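Local structure of RNA-dependent RNA Polymerase (Bombyx mori cytoplasmic polyhedrosis virus, 6TZ0) at residues K24-D36 with G781-T793. The protein catalyses RNA-templated RNA synthesis, transcribing the double-stranded viral genome into plus strands and probably also making the complementary minus strands during replication. Sequence-based numbering, arbitrary orientation.
Sequences KEIEHLTAKLAND and GFFCGAICLRRFT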
loop_
_atom_site.group_PDB
_atom_site.type_symbol
_atom_site.label_atom_id
_atom_site.label_comp_id
_atom_site.label_asym_id
_atom_site.label_seq_id
_atom_site.Cartn_x
_atom_site.Cartn_y
_atom_site.Cartn_z
ATOM N N LYS A 24 6.009 1.565 48.199
ATOM C CA LYS A 24 6.741 0.312 48.355
ATOM C C LYS A 24 5.806 -0.888 48.331
ATOM O O LYS A 24 6.170 -1.950 47.818
ATOM C CB LYS A 24 7.534 0.352 49.661
ATOM C CG LYS A 24 8.408 -0.858 49.924
ATOM C CD LYS A 24 9.223 -0.668 51.188
ATOM C CE LYS A 24 8.337 -0.736 52.420
ATOM N NZ LYS A 24 7.788 -2.103 52.628
ATOM N N GLU A 25 4.587 -0.721 48.842
ATOM C CA GLU A 25 3.610 -1.804 48.860
ATOM C C GLU A 25 3.136 -2.154 47.451
ATOM O O GLU A 25 3.044 -3.337 47.095
ATOM C CB GLU A 25 2.438 -1.391 49.743
ATOM C CG GLU A 25 1.422 -2.460 50.004
ATOM C CD GLU A 25 0.334 -1.981 50.945
ATOM O OE1 GLU A 25 0.343 -0.786 51.306
ATOM O OE2 GLU A 25 -0.519 -2.801 51.340
ATOM N N ILE A 26 2.836 -1.136 46.640
ATOM C CA ILE A 26 2.463 -1.350 45.245
ATOM C C ILE A 26 3.634 -1.919 44.460
ATOM O O ILE A 26 3.453 -2.793 43.602
ATOM C CB ILE A 26 1.944 -0.031 44.637
ATOM C CG1 ILE A 26 0.665 0.391 45.341
ATOM C CG2 ILE A 26 1.686 -0.148 43.143
ATOM C CD1 ILE A 26 -0.454 -0.611 45.193
ATOM N N GLU A 27 4.849 -1.460 44.771
ATOM C CA GLU A 27 6.051 -1.982 44.129
ATOM C C GLU A 27 6.230 -3.470 44.414
ATOM O O GLU A 27 6.469 -4.263 43.494
ATOM C CB GLU A 27 7.253 -1.171 44.606
ATOM C CG GLU A 27 8.542 -1.476 43.910
ATOM C CD GLU A 27 9.654 -0.521 44.288
ATOM O OE1 GLU A 27 9.423 0.351 45.150
ATOM O OE2 GLU A 27 10.754 -0.632 43.707
ATOM N N HIS A 28 6.007 -3.873 45.668
ATOM C CA HIS A 28 6.106 -5.274 46.062
ATOM C C HIS A 28 5.030 -6.134 45.405
ATOM O O HIS A 28 5.330 -7.218 44.891
ATOM C CB HIS A 28 6.026 -5.375 47.583
ATOM C CG HIS A 28 6.069 -6.777 48.104
ATOM N ND1 HIS A 28 7.211 -7.547 48.075
ATOM C CD2 HIS A 28 5.116 -7.539 48.690
ATOM C CE1 HIS A 28 6.956 -8.728 48.607
ATOM N NE2 HIS A 28 5.692 -8.749 48.990
ATOM N N LEU A 29 3.779 -5.670 45.394
ATOM C CA LEU A 29 2.707 -6.504 44.852
ATOM C C LEU A 29 2.763 -6.609 43.331
ATOM O O LEU A 29 2.515 -7.685 42.771
ATOM C CB LEU A 29 1.352 -5.981 45.308
ATOM C CG LEU A 29 1.085 -6.278 46.776
ATOM C CD1 LEU A 29 -0.199 -5.638 47.206
ATOM C CD2 LEU A 29 1.021 -7.775 46.981
ATOM N N THR A 30 3.095 -5.519 42.638
ATOM C CA THR A 30 3.230 -5.609 41.189
ATOM C C THR A 30 4.480 -6.382 40.788
ATOM O O THR A 30 4.484 -7.038 39.740
ATOM C CB THR A 30 3.228 -4.211 40.575
ATOM O OG1 THR A 30 4.259 -3.423 41.176
ATOM C CG2 THR A 30 1.878 -3.542 40.787
ATOM N N ALA A 31 5.526 -6.369 41.623
ATOM C CA ALA A 31 6.659 -7.257 41.388
ATOM C C ALA A 31 6.269 -8.719 41.574
ATOM O O ALA A 31 6.715 -9.589 40.815
ATOM C CB ALA A 31 7.803 -6.890 42.326
ATOM N N LYS A 32 5.432 -9.002 42.577
ATOM C CA LYS A 32 4.991 -10.373 42.817
ATOM C C LYS A 32 4.092 -10.866 41.689
ATOM O O LYS A 32 4.107 -12.054 41.348
ATOM C CB LYS A 32 4.276 -10.455 44.167
ATOM C CG LYS A 32 3.868 -11.849 44.604
ATOM C CD LYS A 32 3.264 -11.827 46.000
ATOM C CE LYS A 32 2.675 -13.180 46.376
ATOM N NZ LYS A 32 3.716 -14.239 46.489
ATOM N N LEU A 33 3.314 -9.968 41.082
ATOM C CA LEU A 33 2.543 -10.377 39.911
ATOM C C LEU A 33 3.403 -10.493 38.660
ATOM O O LEU A 33 3.078 -11.276 37.764
ATOM C CB LEU A 33 1.386 -9.418 39.657
ATOM C CG LEU A 33 0.255 -9.520 40.669
ATOM C CD1 LEU A 33 -0.830 -8.526 40.335
ATOM C CD2 LEU A 33 -0.293 -10.930 40.695
ATOM N N ALA A 34 4.490 -9.728 38.563
ATOM C CA ALA A 34 5.313 -9.801 37.363
ATOM C C ALA A 34 6.306 -10.957 37.374
ATOM O O ALA A 34 6.731 -11.390 36.300
ATOM C CB ALA A 34 6.068 -8.487 37.161
ATOM N N ASN A 35 6.685 -11.472 38.545
ATOM C CA ASN A 35 7.784 -12.436 38.591
ATOM C C ASN A 35 7.339 -13.863 38.276
ATOM O O ASN A 35 7.808 -14.463 37.304
ATOM C CB ASN A 35 8.475 -12.380 39.954
ATOM C CG ASN A 35 9.322 -11.141 40.121
ATOM O OD1 ASN A 35 10.022 -10.725 39.199
ATOM N ND2 ASN A 35 9.260 -10.538 41.299
ATOM N N ASP A 36 6.456 -14.435 39.091
ATOM C CA ASP A 36 6.126 -15.851 39.000
ATOM C C ASP A 36 4.677 -16.079 38.587
ATOM O O ASP A 36 3.800 -15.253 38.847
ATOM C CB ASP A 36 6.403 -16.564 40.326
ATOM C CG ASP A 36 5.730 -15.894 41.504
ATOM O OD1 ASP A 36 5.193 -14.783 41.333
ATOM O OD2 ASP A 36 5.735 -16.480 42.608
ATOM N N GLY A 781 -3.034 2.080 32.246
ATOM C CA GLY A 781 -1.691 2.183 31.702
ATOM C C GLY A 781 -0.600 2.070 32.749
ATOM O O GLY A 781 0.464 1.498 32.479
ATOM N N PHE A 782 -0.846 2.596 33.956
ATOM C CA PHE A 782 0.106 2.421 35.051
ATOM C C PHE A 782 0.273 0.956 35.424
ATOM O O PHE A 782 1.394 0.496 35.656
ATOM C CB PHE A 782 -0.327 3.221 36.276
ATOM C CG PHE A 782 0.484 2.928 37.509
ATOM C CD1 PHE A 782 1.787 3.374 37.626
ATOM C CD2 PHE A 782 -0.069 2.211 38.559
ATOM C CE1 PHE A 782 2.526 3.100 38.763
ATOM C CE2 PHE A 782 0.661 1.938 39.690
ATOM C CZ PHE A 782 1.960 2.383 39.794
ATOM N N PHE A 783 -0.823 0.198 35.469
ATOM C CA PHE A 783 -0.675 -1.208 35.834
ATOM C C PHE A 783 -0.127 -2.057 34.696
ATOM O O PHE A 783 0.556 -3.054 34.960
ATOM C CB PHE A 783 -1.983 -1.781 36.352
ATOM C CG PHE A 783 -2.245 -1.433 37.772
ATOM C CD1 PHE A 783 -1.488 -2.010 38.771
ATOM C CD2 PHE A 783 -3.242 -0.548 38.118
ATOM C CE1 PHE A 783 -1.707 -1.700 40.084
ATOM C CE2 PHE A 783 -3.471 -0.242 39.435
ATOM C CZ PHE A 783 -2.698 -0.818 40.415
ATOM N N CYS A 784 -0.369 -1.687 33.437
ATOM C CA CYS A 784 0.261 -2.467 32.377
ATOM C C CYS A 784 1.731 -2.102 32.226
ATOM O O CYS A 784 2.492 -2.854 31.611
ATOM C CB CYS A 784 -0.464 -2.297 31.043
ATOM S SG CYS A 784 -0.163 -0.755 30.203
ATOM N N GLY A 785 2.151 -0.955 32.762
ATOM C CA GLY A 785 3.576 -0.708 32.892
ATOM C C GLY A 785 4.180 -1.357 34.122
ATOM O O GLY A 785 5.356 -1.729 34.119
ATOM N N ALA A 786 3.391 -1.508 35.186
ATOM C CA ALA A 786 3.881 -2.079 36.433
ATOM C C ALA A 786 3.943 -3.597 36.419
ATOM O O ALA A 786 4.717 -4.177 37.186
ATOM C CB ALA A 786 2.997 -1.636 37.598
ATOM N N ILE A 787 3.162 -4.243 35.564
ATOM C CA ILE A 787 3.204 -5.697 35.502
ATOM C C ILE A 787 3.840 -6.236 34.218
ATOM O O ILE A 787 4.779 -7.025 34.266
ATOM C CB ILE A 787 1.792 -6.281 35.692
ATOM C CG1 ILE A 787 1.332 -6.063 37.132
ATOM C CG2 ILE A 787 1.763 -7.756 35.336
ATOM C CD1 ILE A 787 -0.167 -6.089 37.308
ATOM N N CYS A 788 3.332 -5.791 33.076
ATOM C CA CYS A 788 3.816 -6.229 31.765
ATOM C C CYS A 788 5.238 -5.850 31.345
ATOM O O CYS A 788 5.939 -6.660 30.747
ATOM C CB CYS A 788 2.828 -5.810 30.674
ATOM S SG CYS A 788 1.167 -6.473 30.916
ATOM N N LEU A 789 5.654 -4.626 31.636
ATOM C CA LEU A 789 6.976 -4.147 31.229
ATOM C C LEU A 789 8.057 -4.131 32.314
ATOM O O LEU A 789 9.117 -3.547 32.116
ATOM C CB LEU A 789 6.857 -2.752 30.610
ATOM C CG LEU A 789 5.797 -2.557 29.525
ATOM C CD1 LEU A 789 5.642 -1.080 29.205
ATOM C CD2 LEU A 789 6.156 -3.331 28.269
ATOM N N ARG A 790 7.795 -4.759 33.452
ATOM C CA ARG A 790 8.741 -4.738 34.569
ATOM C C ARG A 790 9.863 -5.787 34.648
ATOM O O ARG A 790 10.693 -5.714 35.549
ATOM C CB ARG A 790 7.964 -4.723 35.885
ATOM C CG ARG A 790 8.777 -4.241 37.069
ATOM C CD ARG A 790 7.870 -3.861 38.222
ATOM N NE ARG A 790 8.635 -3.458 39.393
ATOM C CZ ARG A 790 8.087 -3.104 40.547
ATOM N NH1 ARG A 790 6.770 -3.102 40.678
ATOM N NH2 ARG A 790 8.853 -2.752 41.566
ATOM N N ARG A 791 9.915 -6.741 33.724
ATOM C CA ARG A 791 10.941 -7.789 33.806
ATOM C C ARG A 791 12.088 -7.721 32.802
ATOM O O ARG A 791 11.872 -7.616 31.598
ATOM C CB ARG A 791 10.291 -9.166 33.693
ATOM C CG ARG A 791 9.386 -9.533 34.850
ATOM C CD ARG A 791 9.200 -11.036 34.896
ATOM N NE ARG A 791 10.486 -11.720 34.842
ATOM C CZ ARG A 791 10.657 -13.010 35.105
ATOM N NH1 ARG A 791 11.866 -13.545 35.035
ATOM N NH2 ARG A 791 9.620 -13.763 35.442
ATOM N N PHE A 792 13.312 -7.764 33.321
ATOM C CA PHE A 792 14.511 -7.746 32.491
ATOM C C PHE A 792 15.519 -8.830 32.904
ATOM O O PHE A 792 15.918 -8.887 34.064
ATOM C CB PHE A 792 15.159 -6.364 32.583
ATOM C CG PHE A 792 16.159 -6.081 31.502
ATOM C CD1 PHE A 792 15.752 -5.923 30.189
ATOM C CD2 PHE A 792 17.502 -5.945 31.802
ATOM C CE1 PHE A 792 16.669 -5.656 29.192
ATOM C CE2 PHE A 792 18.424 -5.676 30.810
ATOM C CZ PHE A 792 18.007 -5.531 29.503
ATOM N N THR A 793 15.942 -9.671 31.962
ATOM C CA THR A 793 16.942 -10.693 32.234
ATOM C C THR A 793 18.182 -10.400 31.411
ATOM O O THR A 793 18.081 -10.059 30.229
ATOM C CB THR A 793 16.414 -12.089 31.909
ATOM O OG1 THR A 793 16.086 -12.162 30.516
ATOM C CG2 THR A 793 15.179 -12.393 32.735
#
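Thr30 and Ala34 of the N-terminal helix 20-35 pack on Ala786 of helix 774-786 and on the adjoining Ile787, in a helix-helix crossing of -60°; the axes of the short helical segments 24-35 and 781-786 come within 10.4 Å. The Thr30 methyl CG2 lies 3.9 Å from Ala786 CB and also meets the edge of the Phe783 ring near its plane. A turn along, Ala34 CB sits 3.5 Å from Ile787 O, while Leu33 CD1 touches Ile787 CD1 at 3.9 Å. Ile26 CG2 likewise reaches the edge of the Phe782 ring.

Arg790 reaches back to helix 20-35, its side chain crossing those of Glu27 and Thr30 at about a right angle. With CG anti to the backbone N (chi1 -161°) and the chain extended to NE, its guanidinium receives Ala31 CB over one face, 4.1 Å above the plane. NH1 donates weakly to Glu27 O (3.1 Å), whereas NE is hydrogen-bonded to Leu832 O, outside the two segments. A salt bridge from NH2 to Glu27 OE2 is less certain, as NH2 is placed too close to a neighbour. Arg791 CG packs against Ala34 CB.

Beyond this shell, Phe783 packs on helix 145-160, and Arg791 neighbours Arg147; both bind ATP in another structure of this protein, although none is bound here. Within helix 20-35, Thr30 OG1 donates to Ile26 O at 2.6 Å, tilted 26° from the carbonyl plane, and Thr30 N reaches that oxygen from the opposite face.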